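Local structure of SusD superfamily protein (Parabacteroides distasonis, 3OTN) at residues 459-465 with 477-482; 133-138 with 153-159; 127-131 with 196-200. The protein probably binds carbohydrate or another nutrient at the outer membrane, as a member of the SusD family. One frame throughout, in Å; residues are numbered along the deposited sequence.

How the contacts relate
Along the chain, both segments of contact 2 fall between the two segments of contact 3, and contact 1 follows near the C-terminus. Contacts 2 and 3 have centres about 12 Å apart and share helix 108-133: contact 3 pairs residues 127-131, near its C-terminal end, with helix 187-202, contact 2 begins where it ends and leads into helix 156-172, and V130 packs on V136 and I159. Contact 1 sits about 13 Å from contact 2 and 17 Å from contact 3, centre to centre, and meets contact 2 through N479, which hydrogen-bonds to both F133 O and the guanidinium of R153. The C-terminal RagB/SusD tail is thereby joined to the N-terminal helices characteristic of SusD-like proteins.

Contact 1: residues 459-465 with 477-482; sequences TQLLFPI and TQNQGY. With EDO (1,2-ethanediol), chain Q.
With CG anti to its carbonyl carbon (chi1 -60°), the ring of Y482 lies between P464 and T459; Q478, its CG anti to the backbone N (chi1 -178°) and its chain bent at chi2, turns its amide to the backbone of I465. P464 CG sits over the centre of the Y482 ring, 3.6 Å from the centroid, while T459 CG2 meets the opposite face nearer the rim. Proline suits this place because its compact, rigid, puckered ring lays C-H groups against the aromatic face. Y482 OH donates to L462 O at 2.6 Å, a short bond in the carbonyl plane.

Q478 OE1 accepts I465 N at 2.8 Å on a lone pair and also N479 N, while Q478 NE2 donates to I465 O at 2.9 Å; these three bonds hold the amide against turning. N479 ND2 donates to F463 O at 2.8 Å, and a water bridges T459 O and Q480 O. N479 to Y482 form a type II turn, with G481 at its third position, where phi is positive and a CB would run into T459 OG1 and the preceding carbonyl. Q480 N donates to O2 of a 1,2-ethanediol, probably from the crystallisation liquor.

Around this tail, F463 packs on I79 of helix 79-100 and I132 of helix 108-133. N479 bonds onward to R153 and F133, while helix 467-472 connects the two segments, its R470 touching I465 and Q478.

Contact 2: residues 133-138 with 153-159; sequences FGDVPK and RAPVKEI
R153 runs alongside the backbone of D135 and P137. Its CB lies 3.8 Å from D135 O, CG approaches P137 CD, and CD passes the same D135 carbonyl. A bend at chi3 (64°) then swings the guanidinium back, so that NE and NH2 both grip D135 O side-on, NE at 2.8 Å from above the carbonyl plane and NH2 at 2.9 Å on a lone pair. D135 CB lies over one face of the guanidinium. Beyond this pair, NH1 bonds to T477 OG1 and NH2 to N479 OD1. Arginine fits because its several N-H groups can serve loop and tail together; a leucine in its place would probably leave D135 O without these donors and deprive N479 OD1 and T477 OG1 of their mate.

D135 itself reaches the start of the helix, where its OD1 accepts V156 N at 2.9 Å from above the carboxylate plane. The other oxygen, OD2, takes a water that also donates to R153 O. V136 and A154 form a single antiparallel bridge, with A154 N donating to V136 O at 2.8 Å and a weak return bond from V136 N. K138 stretches past I159 CD1 to a salt bridge, NZ to E158 OE1 at 2.8 Å, and pairs also with E162.

The whole is a helix-loop-helix connection: P155 takes the N-cap position of helix 156-172, and the D135 carboxylate from the preceding loop receives one of that helix's first N-H groups.

Contact 3: residues 127-131 with 196-200; sequences FYLVR and DVYLT
Apolar contact centres on F127, whose CG stands anti to the backbone N (chi1 -172°) and carries the ring across to residues 196-200. V197 CG2 sits over the middle of one face, a CH-pi contact 3.7 Å from the centroid and 6° off the ring normal. The opposite face is taken by R131 NE, one turn further along, above the ring centre. Phenylalanine suits this buried place, presenting one face to a methyl and the other to a guanidinium. At its edge T200 OG1 lies in the ring plane, 3.5 Å from F127 CZ.

A looser tie is charge: R131 NH1 and D196 OD2 form a long salt bridge at 3.8 Å; the two groups stand at right angles and no N-H points at the oxygen, so the attraction is between charges alone.

Among hydrogen bonds, R131 NE donates to F127 O at 3.1 Å, which holds the bent arginine chain over the ring. T200 OG1 donates to D196 O at 2.7 Å. Two waters link the helices, one between R131 NH1 and T200 OG1, the other between NH1 and D196 OD2.

Segments 127-131 and 196-200 have nearly parallel axes, 22° apart and 12.1 Å at closest approach; side chains and waters span this gap between helices 108-133 and 187-202 in the helical part of the SusD-like fold. Y160 of helix 156-172 touches both F127 and T200, M366 of helix 360-375 lies against D196, and Y358 bonds to the D196 carboxylate.

Contact 1: residues 459-465 with 477-482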
loop_
_atom_site.group_PDB
_atom_site.type_symbol
_atom_site.label_atom_id
_atom_site.label_comp_id
_atom_site.label_asym_id
_atom_site.label_seq_id
_atom_site.Cartn_x
_atom_site.Cartn_y
_atom_site.Cartn_z
ATOM N N THR A 459 21.208 -3.678 5.993
ATOM C CA THR A 459 20.235 -4.484 6.752
ATOM C C THR A 459 18.789 -4.007 6.625
ATOM O O THR A 459 17.877 -4.824 6.415
ATOM C CB THR A 459 20.635 -4.531 8.238
ATOM O OG1 THR A 459 21.963 -5.045 8.329
ATOM C CG2 THR A 459 19.688 -5.391 9.070
ATOM N N GLN A 460 18.599 -2.686 6.694
ATOM C CA GLN A 460 17.262 -2.082 6.717
ATOM C C GLN A 460 16.561 -2.120 5.347
ATOM O O GLN A 460 15.369 -1.847 5.277
ATOM C CB GLN A 460 17.306 -0.651 7.239
ATOM C CG GLN A 460 17.482 -0.511 8.757
ATOM C CD GLN A 460 18.858 -0.904 9.262
ATOM O OE1 GLN A 460 19.889 -0.573 8.654
ATOM N NE2 GLN A 460 18.885 -1.599 10.396
ATOM N N LEU A 461 17.293 -2.475 4.281
ATOM C CA LEU A 461 16.679 -2.669 2.951
ATOM C C LEU A 461 15.606 -3.782 2.888
ATOM O O LEU A 461 14.765 -3.778 1.978
ATOM C CB LEU A 461 17.758 -2.970 1.904
ATOM C CG LEU A 461 18.748 -1.838 1.572
ATOM C CD1 LEU A 461 19.901 -2.380 0.721
ATOM C CD2 LEU A 461 18.056 -0.674 0.904
ATOM N N LEU A 462 15.658 -4.735 3.822
ATOM C CA LEU A 462 14.670 -5.808 3.903
ATOM C C LEU A 462 14.249 -6.027 5.347
ATOM O O LEU A 462 14.952 -5.624 6.269
ATOM C CB LEU A 462 15.258 -7.112 3.346
ATOM C CG LEU A 462 15.573 -7.130 1.851
ATOM C CD1 LEU A 462 16.349 -8.394 1.466
ATOM C CD2 LEU A 462 14.311 -6.990 1.002
ATOM N N PHE A 463 13.088 -6.651 5.522
ATOM C CA PHE A 463 12.622 -7.096 6.818
ATOM C C PHE A 463 13.028 -8.542 7.009
ATOM O O PHE A 463 13.254 -9.258 6.035
ATOM C CB PHE A 463 11.100 -6.917 6.981
ATOM C CG PHE A 463 10.699 -5.485 7.188
ATOM C CD1 PHE A 463 11.025 -4.825 8.379
ATOM C CD2 PHE A 463 10.019 -4.792 6.223
ATOM C CE1 PHE A 463 10.691 -3.511 8.569
ATOM C CE2 PHE A 463 9.672 -3.452 6.432
ATOM C CZ PHE A 463 9.992 -2.836 7.584
ATOM N N PRO A 464 13.116 -8.983 8.274
ATOM C CA PRO A 464 13.559 -10.344 8.525
ATOM C C PRO A 464 12.494 -11.375 8.185
ATOM O O PRO A 464 11.276 -11.089 8.261
ATOM C CB PRO A 464 13.798 -10.374 10.056
ATOM C CG PRO A 464 13.467 -9.064 10.568
ATOM C CD PRO A 464 12.807 -8.259 9.520
ATOM N N ILE A 465 12.949 -12.575 7.883
ATOM C CA ILE A 465 12.066 -13.723 7.784
ATOM C C ILE A 465 11.691 -14.005 9.239
ATOM O O ILE A 465 12.562 -14.011 10.077
ATOM C CB ILE A 465 12.759 -14.938 7.169
ATOM C CG1 ILE A 465 13.438 -14.594 5.823
ATOM C CG2 ILE A 465 11.769 -16.086 7.005
ATOM C CD1 ILE A 465 12.562 -13.842 4.805
ATOM N N THR A 477 16.726 -19.532 4.719
ATOM C CA THR A 477 17.800 -18.623 5.161
ATOM C C THR A 477 17.196 -17.320 5.737
ATOM O O THR A 477 15.971 -17.100 5.677
ATOM C CB THR A 477 18.755 -18.278 4.001
ATOM O OG1 THR A 477 18.015 -17.623 2.957
ATOM C CG2 THR A 477 19.422 -19.560 3.450
ATOM N N GLN A 478 18.066 -16.466 6.280
ATOM C CA GLN A 478 17.692 -15.175 6.822
ATOM C C GLN A 478 18.330 -14.036 6.035
ATOM O O GLN A 478 19.372 -14.180 5.413
ATOM C CB GLN A 478 18.030 -15.117 8.310
ATOM C CG GLN A 478 17.674 -13.847 9.061
ATOM C CD GLN A 478 16.188 -13.535 9.067
ATOM O OE1 GLN A 478 15.698 -12.857 8.167
ATOM N NE2 GLN A 478 15.471 -14.010 10.083
ATOM N N ASN A 479 17.646 -12.907 6.026
ATOM C CA ASN A 479 18.189 -11.699 5.461
ATOM C C ASN A 479 19.364 -11.209 6.288
ATOM O O ASN A 479 19.394 -11.351 7.526
ATOM C CB ASN A 479 17.092 -10.640 5.241
ATOM C CG ASN A 479 16.163 -11.024 4.105
ATOM O OD1 ASN A 479 16.611 -11.609 3.101
ATOM N ND2 ASN A 479 14.872 -10.712 4.241
ATOM N N GLN A 480 20.385 -10.731 5.580
ATOM C CA GLN A 480 21.595 -10.229 6.231
ATOM C C GLN A 480 21.278 -9.187 7.339
ATOM O O GLN A 480 20.370 -8.348 7.180
ATOM C CB GLN A 480 22.556 -9.636 5.198
ATOM C CG GLN A 480 22.068 -8.407 4.488
ATOM C CD GLN A 480 23.054 -7.928 3.453
ATOM O OE1 GLN A 480 24.246 -8.161 3.579
ATOM N NE2 GLN A 480 22.565 -7.260 2.429
ATOM N N GLY A 481 22.039 -9.265 8.435
ATOM C CA GLY A 481 21.874 -8.371 9.587
ATOM C C GLY A 481 20.912 -8.862 10.637
ATOM O O GLY A 481 20.851 -8.294 11.723
ATOM N N TYR A 482 20.138 -9.912 10.349
ATOM C CA TYR A 482 19.133 -10.395 11.292
ATOM C C TYR A 482 19.449 -11.817 11.751
ATOM O O TYR A 482 20.357 -12.437 11.231
ATOM C CB TYR A 482 17.756 -10.418 10.637
ATOM C CG TYR A 482 17.232 -9.083 10.129
ATOM C CD1 TYR A 482 16.947 -8.046 11.003
ATOM C CD2 TYR A 482 17.010 -8.872 8.761
ATOM C CE1 TYR A 482 16.456 -6.820 10.538
ATOM C CE2 TYR A 482 16.491 -7.675 8.291
ATOM C CZ TYR A 482 16.226 -6.649 9.182
ATOM O OH TYR A 482 15.750 -5.446 8.722
ATOM O OXT TYR A 482 18.748 -12.381 12.590
HETATM C C1 EDO Q . 20.142 -10.085 0.571
HETATM O O1 EDO Q . 20.248 -8.702 0.245
HETATM C C2 EDO Q . 19.827 -10.163 2.053
HETATM O O2 EDO Q . 20.748 -11.009 2.711
HETATM O O HOH W 1 18.516 -7.373 5.449
#

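Contact 2: residues 133-138 with 153-159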
loop_
_atom_site.group_PDB
_atom_site.type_symbol
_atom_site.label_atom_id
_atom_site.label_comp_id
_atom_site.label_asym_id
_atom_site.label_seq_id
_atom_site.Cartn_x
_atom_site.Cartn_y
_atom_site.Cartn_z
ATOM N N PHE A 133 10.452 -8.944 2.009
ATOM C CA PHE A 133 11.374 -9.963 2.495
ATOM C C PHE A 133 12.479 -10.359 1.566
ATOM O O PHE A 133 13.369 -11.098 1.989
ATOM C CB PHE A 133 10.581 -11.257 2.810
ATOM C CG PHE A 133 9.501 -11.073 3.847
ATOM C CD1 PHE A 133 9.829 -10.960 5.194
ATOM C CD2 PHE A 133 8.168 -11.078 3.485
ATOM C CE1 PHE A 133 8.853 -10.802 6.160
ATOM C CE2 PHE A 133 7.173 -10.925 4.441
ATOM C CZ PHE A 133 7.509 -10.789 5.779
ATOM N N GLY A 134 12.418 -9.956 0.293
ATOM C CA GLY A 134 13.465 -10.296 -0.654
ATOM C C GLY A 134 13.215 -11.680 -1.221
ATOM O O GLY A 134 12.117 -11.955 -1.679
ATOM N N ASP A 135 14.231 -12.535 -1.219
ATOM C CA ASP A 135 14.088 -13.902 -1.708
ATOM C C ASP A 135 13.000 -14.616 -0.885
ATOM O O ASP A 135 12.998 -14.503 0.316
ATOM C CB ASP A 135 15.409 -14.669 -1.542
ATOM C CG ASP A 135 16.525 -14.190 -2.474
ATOM O OD1 ASP A 135 16.350 -13.239 -3.248
ATOM O OD2 ASP A 135 17.619 -14.786 -2.403
ATOM N N VAL A 136 12.108 -15.326 -1.543
ATOM C CA VAL A 136 11.029 -16.077 -0.877
ATOM C C VAL A 136 10.768 -17.359 -1.637
ATOM O O VAL A 136 11.170 -17.470 -2.825
ATOM C CB VAL A 136 9.743 -15.257 -0.770
ATOM C CG1 VAL A 136 9.971 -14.045 0.121
ATOM C CG2 VAL A 136 9.219 -14.851 -2.160
ATOM N N PRO A 137 10.151 -18.363 -0.972
ATOM C CA PRO A 137 9.813 -19.606 -1.677
ATOM C C PRO A 137 8.949 -19.410 -2.916
ATOM O O PRO A 137 8.000 -18.652 -2.897
ATOM C CB PRO A 137 9.065 -20.415 -0.613
ATOM C CG PRO A 137 9.668 -19.948 0.672
ATOM C CD PRO A 137 9.924 -18.508 0.482
ATOM N N LYS A 138 9.327 -20.108 -3.972
ATOM C CA LYS A 138 8.705 -20.059 -5.270
ATOM C C LYS A 138 7.719 -21.226 -5.368
ATOM O O LYS A 138 8.114 -22.333 -5.691
ATOM C CB LYS A 138 9.799 -20.178 -6.328
ATOM C CG LYS A 138 9.329 -20.094 -7.778
ATOM C CD LYS A 138 10.526 -19.946 -8.730
ATOM C CE LYS A 138 11.335 -21.168 -8.831
ATOM N NZ LYS A 138 12.410 -21.014 -9.868
ATOM N N ARG A 153 14.116 -20.478 -0.028
ATOM C CA ARG A 153 13.834 -19.174 -0.598
ATOM C C ARG A 153 14.478 -19.123 -1.985
ATOM O O ARG A 153 15.623 -19.507 -2.139
ATOM C CB ARG A 153 14.405 -18.058 0.287
ATOM C CG ARG A 153 13.894 -18.097 1.728
ATOM C CD ARG A 153 14.738 -17.195 2.613
ATOM N NE ARG A 153 14.609 -15.820 2.205
ATOM C CZ ARG A 153 15.468 -14.828 2.447
ATOM N NH1 ARG A 153 16.617 -15.006 3.077
ATOM N NH2 ARG A 153 15.174 -13.622 1.992
ATOM N N ALA A 154 13.757 -18.610 -2.982
ATOM C CA ALA A 154 14.263 -18.530 -4.348
ATOM C C ALA A 154 14.665 -17.065 -4.611
ATOM O O ALA A 154 14.136 -16.137 -3.950
ATOM C CB ALA A 154 13.180 -18.992 -5.333
ATOM N N PRO A 155 15.550 -16.833 -5.592
ATOM C CA PRO A 155 15.939 -15.430 -5.848
ATOM C C PRO A 155 14.767 -14.527 -6.206
ATOM O O PRO A 155 13.857 -14.966 -6.901
ATOM C CB PRO A 155 16.902 -15.540 -7.028
ATOM C CG PRO A 155 17.519 -16.911 -6.888
ATOM C CD PRO A 155 16.413 -17.788 -6.330
ATOM N N VAL A 156 14.803 -13.279 -5.749
ATOM C CA VAL A 156 13.811 -12.289 -6.131
ATOM C C VAL A 156 13.586 -12.290 -7.650
ATOM O O VAL A 156 12.443 -12.378 -8.114
ATOM C CB VAL A 156 14.189 -10.838 -5.639
ATOM C CG1 VAL A 156 13.293 -9.777 -6.300
ATOM C CG2 VAL A 156 14.071 -10.716 -4.124
ATOM N N LYS A 157 14.661 -12.246 -8.433
ATOM C CA LYS A 157 14.528 -12.205 -9.900
ATOM C C LYS A 157 13.687 -13.352 -10.477
ATOM O O LYS A 157 12.863 -13.127 -11.375
ATOM C CB LYS A 157 15.896 -12.139 -10.596
ATOM C CG LYS A 157 15.780 -11.743 -12.087
ATOM C CD LYS A 157 17.171 -11.481 -12.701
ATOM C CE LYS A 157 17.080 -10.867 -14.124
ATOM N NZ LYS A 157 16.385 -11.776 -15.053
ATOM N N GLU A 158 13.850 -14.550 -9.930
ATOM C CA GLU A 158 13.037 -15.688 -10.337
ATOM C C GLU A 158 11.544 -15.518 -10.005
ATOM O O GLU A 158 10.690 -15.917 -10.797
ATOM C CB GLU A 158 13.573 -17.014 -9.746
ATOM C CG GLU A 158 14.969 -17.477 -10.246
ATOM C CD GLU A 158 15.430 -18.800 -9.587
ATOM O OE1 GLU A 158 14.573 -19.509 -9.016
ATOM O OE2 GLU A 158 16.637 -19.139 -9.641
ATOM N N ILE A 159 11.229 -14.945 -8.847
ATOM C CA ILE A 159 9.841 -14.735 -8.457
ATOM C C ILE A 159 9.198 -13.766 -9.467
ATOM O O ILE A 159 8.108 -14.025 -9.973
ATOM C CB ILE A 159 9.682 -14.159 -7.026
ATOM C CG1 ILE A 159 10.284 -15.072 -5.936
ATOM C CG2 ILE A 159 8.228 -13.824 -6.742
ATOM C CD1 ILE A 159 9.830 -16.549 -5.991
HETATM O O HOH W 2 17.773 -17.425 -2.035
#

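Contact 3: residues 127-131 with 196-200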
loop_
_atom_site.group_PDB
_atom_site.type_symbol
_atom_site.label_atom_id
_atom_site.label_comp_id
_atom_site.label_asym_id
_atom_site.label_seq_id
_atom_site.Cartn_x
_atom_site.Cartn_y
_atom_site.Cartn_z
ATOM N N PHE A 127 4.324 -9.964 -5.093
ATOM C CA PHE A 127 4.947 -8.641 -5.219
ATOM C C PHE A 127 5.124 -7.999 -3.856
ATOM O O PHE A 127 6.131 -7.345 -3.642
ATOM C CB PHE A 127 4.108 -7.751 -6.170
ATOM C CG PHE A 127 4.735 -6.433 -6.526
ATOM C CD1 PHE A 127 6.052 -6.350 -6.955
ATOM C CD2 PHE A 127 3.973 -5.279 -6.515
ATOM C CE1 PHE A 127 6.596 -5.118 -7.334
ATOM C CE2 PHE A 127 4.494 -4.051 -6.901
ATOM C CZ PHE A 127 5.814 -3.963 -7.285
ATOM N N TYR A 128 4.162 -8.168 -2.938
ATOM C CA TYR A 128 4.347 -7.690 -1.560
ATOM C C TYR A 128 5.458 -8.511 -0.872
ATOM O O TYR A 128 6.402 -7.937 -0.323
ATOM C CB TYR A 128 3.060 -7.727 -0.743
ATOM C CG TYR A 128 2.211 -6.535 -0.994
ATOM C CD1 TYR A 128 1.495 -6.407 -2.190
ATOM C CD2 TYR A 128 2.209 -5.457 -0.105
ATOM C CE1 TYR A 128 0.723 -5.256 -2.455
ATOM C CE2 TYR A 128 1.443 -4.329 -0.350
ATOM C CZ TYR A 128 0.702 -4.222 -1.510
ATOM O OH TYR A 128 -0.058 -3.093 -1.716
ATOM N N LEU A 129 5.380 -9.842 -0.980
ATOM C CA LEU A 129 6.404 -10.704 -0.364
ATOM C C LEU A 129 7.839 -10.369 -0.786
ATOM O O LEU A 129 8.745 -10.228 0.079
ATOM C CB LEU A 129 6.127 -12.173 -0.627
ATOM C CG LEU A 129 4.985 -12.796 0.147
ATOM C CD1 LEU A 129 4.752 -14.189 -0.484
ATOM C CD2 LEU A 129 5.348 -12.937 1.638
ATOM N N VAL A 130 8.073 -10.202 -2.077
ATOM C CA VAL A 130 9.453 -9.963 -2.542
ATOM C C VAL A 130 9.971 -8.606 -2.127
ATOM O O VAL A 130 11.163 -8.479 -1.841
ATOM C CB VAL A 130 9.691 -10.165 -4.099
ATOM C CG1 VAL A 130 9.500 -11.640 -4.503
ATOM C CG2 VAL A 130 8.826 -9.235 -4.926
ATOM N N ARG A 131 9.097 -7.598 -2.073
ATOM C CA ARG A 131 9.508 -6.234 -1.679
ATOM C C ARG A 131 9.821 -6.120 -0.189
ATOM O O ARG A 131 10.736 -5.403 0.181
ATOM C CB ARG A 131 8.441 -5.211 -2.063
ATOM C CG ARG A 131 8.417 -4.953 -3.575
ATOM C CD ARG A 131 7.445 -3.873 -3.950
ATOM N NE ARG A 131 6.075 -4.267 -3.652
ATOM C CZ ARG A 131 5.038 -3.446 -3.703
ATOM N NH1 ARG A 131 5.192 -2.170 -4.054
ATOM N NH2 ARG A 131 3.836 -3.917 -3.409
ATOM N N ASP A 196 3.632 -0.930 -11.701
ATOM C CA ASP A 196 4.398 -0.874 -10.479
ATOM C C ASP A 196 5.478 -1.980 -10.476
ATOM O O ASP A 196 6.641 -1.733 -10.066
ATOM C CB ASP A 196 3.434 -1.011 -9.291
ATOM C CG ASP A 196 4.013 -0.522 -7.965
ATOM O OD1 ASP A 196 5.181 -0.110 -7.901
ATOM O OD2 ASP A 196 3.280 -0.597 -6.949
ATOM N N VAL A 197 5.103 -3.177 -10.926
ATOM C CA VAL A 197 6.047 -4.284 -11.057
ATOM C C VAL A 197 7.243 -3.917 -11.939
ATOM O O VAL A 197 8.377 -4.050 -11.529
ATOM C CB VAL A 197 5.347 -5.577 -11.553
ATOM C CG1 VAL A 197 6.356 -6.621 -12.015
ATOM C CG2 VAL A 197 4.427 -6.123 -10.421
ATOM N N TYR A 198 6.978 -3.425 -13.134
ATOM C CA TYR A 198 8.041 -3.046 -14.044
ATOM C C TYR A 198 8.868 -1.835 -13.592
ATOM O O TYR A 198 10.084 -1.828 -13.762
ATOM C CB TYR A 198 7.436 -2.780 -15.415
ATOM C CG TYR A 198 7.112 -4.004 -16.236
ATOM C CD1 TYR A 198 7.990 -5.109 -16.297
ATOM C CD2 TYR A 198 6.021 -4.005 -17.087
ATOM C CE1 TYR A 198 7.740 -6.187 -17.131
ATOM C CE2 TYR A 198 5.764 -5.098 -17.924
ATOM C CZ TYR A 198 6.610 -6.179 -17.949
ATOM O OH TYR A 198 6.357 -7.240 -18.824
ATOM N N LEU A 199 8.212 -0.828 -12.995
ATOM C CA LEU A 199 8.917 0.309 -12.418
ATOM C C LEU A 199 9.887 -0.151 -11.324
ATOM O O LEU A 199 11.038 0.303 -11.283
ATOM C CB LEU A 199 7.930 1.336 -11.845
ATOM C CG LEU A 199 8.494 2.574 -11.143
ATOM C CD1 LEU A 199 9.410 3.367 -12.064
ATOM C CD2 LEU A 199 7.291 3.429 -10.545
ATOM N N THR A 200 9.434 -1.060 -10.464
ATOM C CA THR A 200 10.247 -1.614 -9.368
ATOM C C THR A 200 11.377 -2.482 -9.897
ATOM O O THR A 200 12.512 -2.383 -9.423
ATOM C CB THR A 200 9.368 -2.408 -8.357
ATOM O OG1 THR A 200 8.287 -1.575 -7.914
ATOM C CG2 THR A 200 10.164 -2.855 -7.109
HETATM O O HOH W 3 7.725 -0.973 -5.354
HETATM O O HOH W 4 3.474 0.079 -4.370
#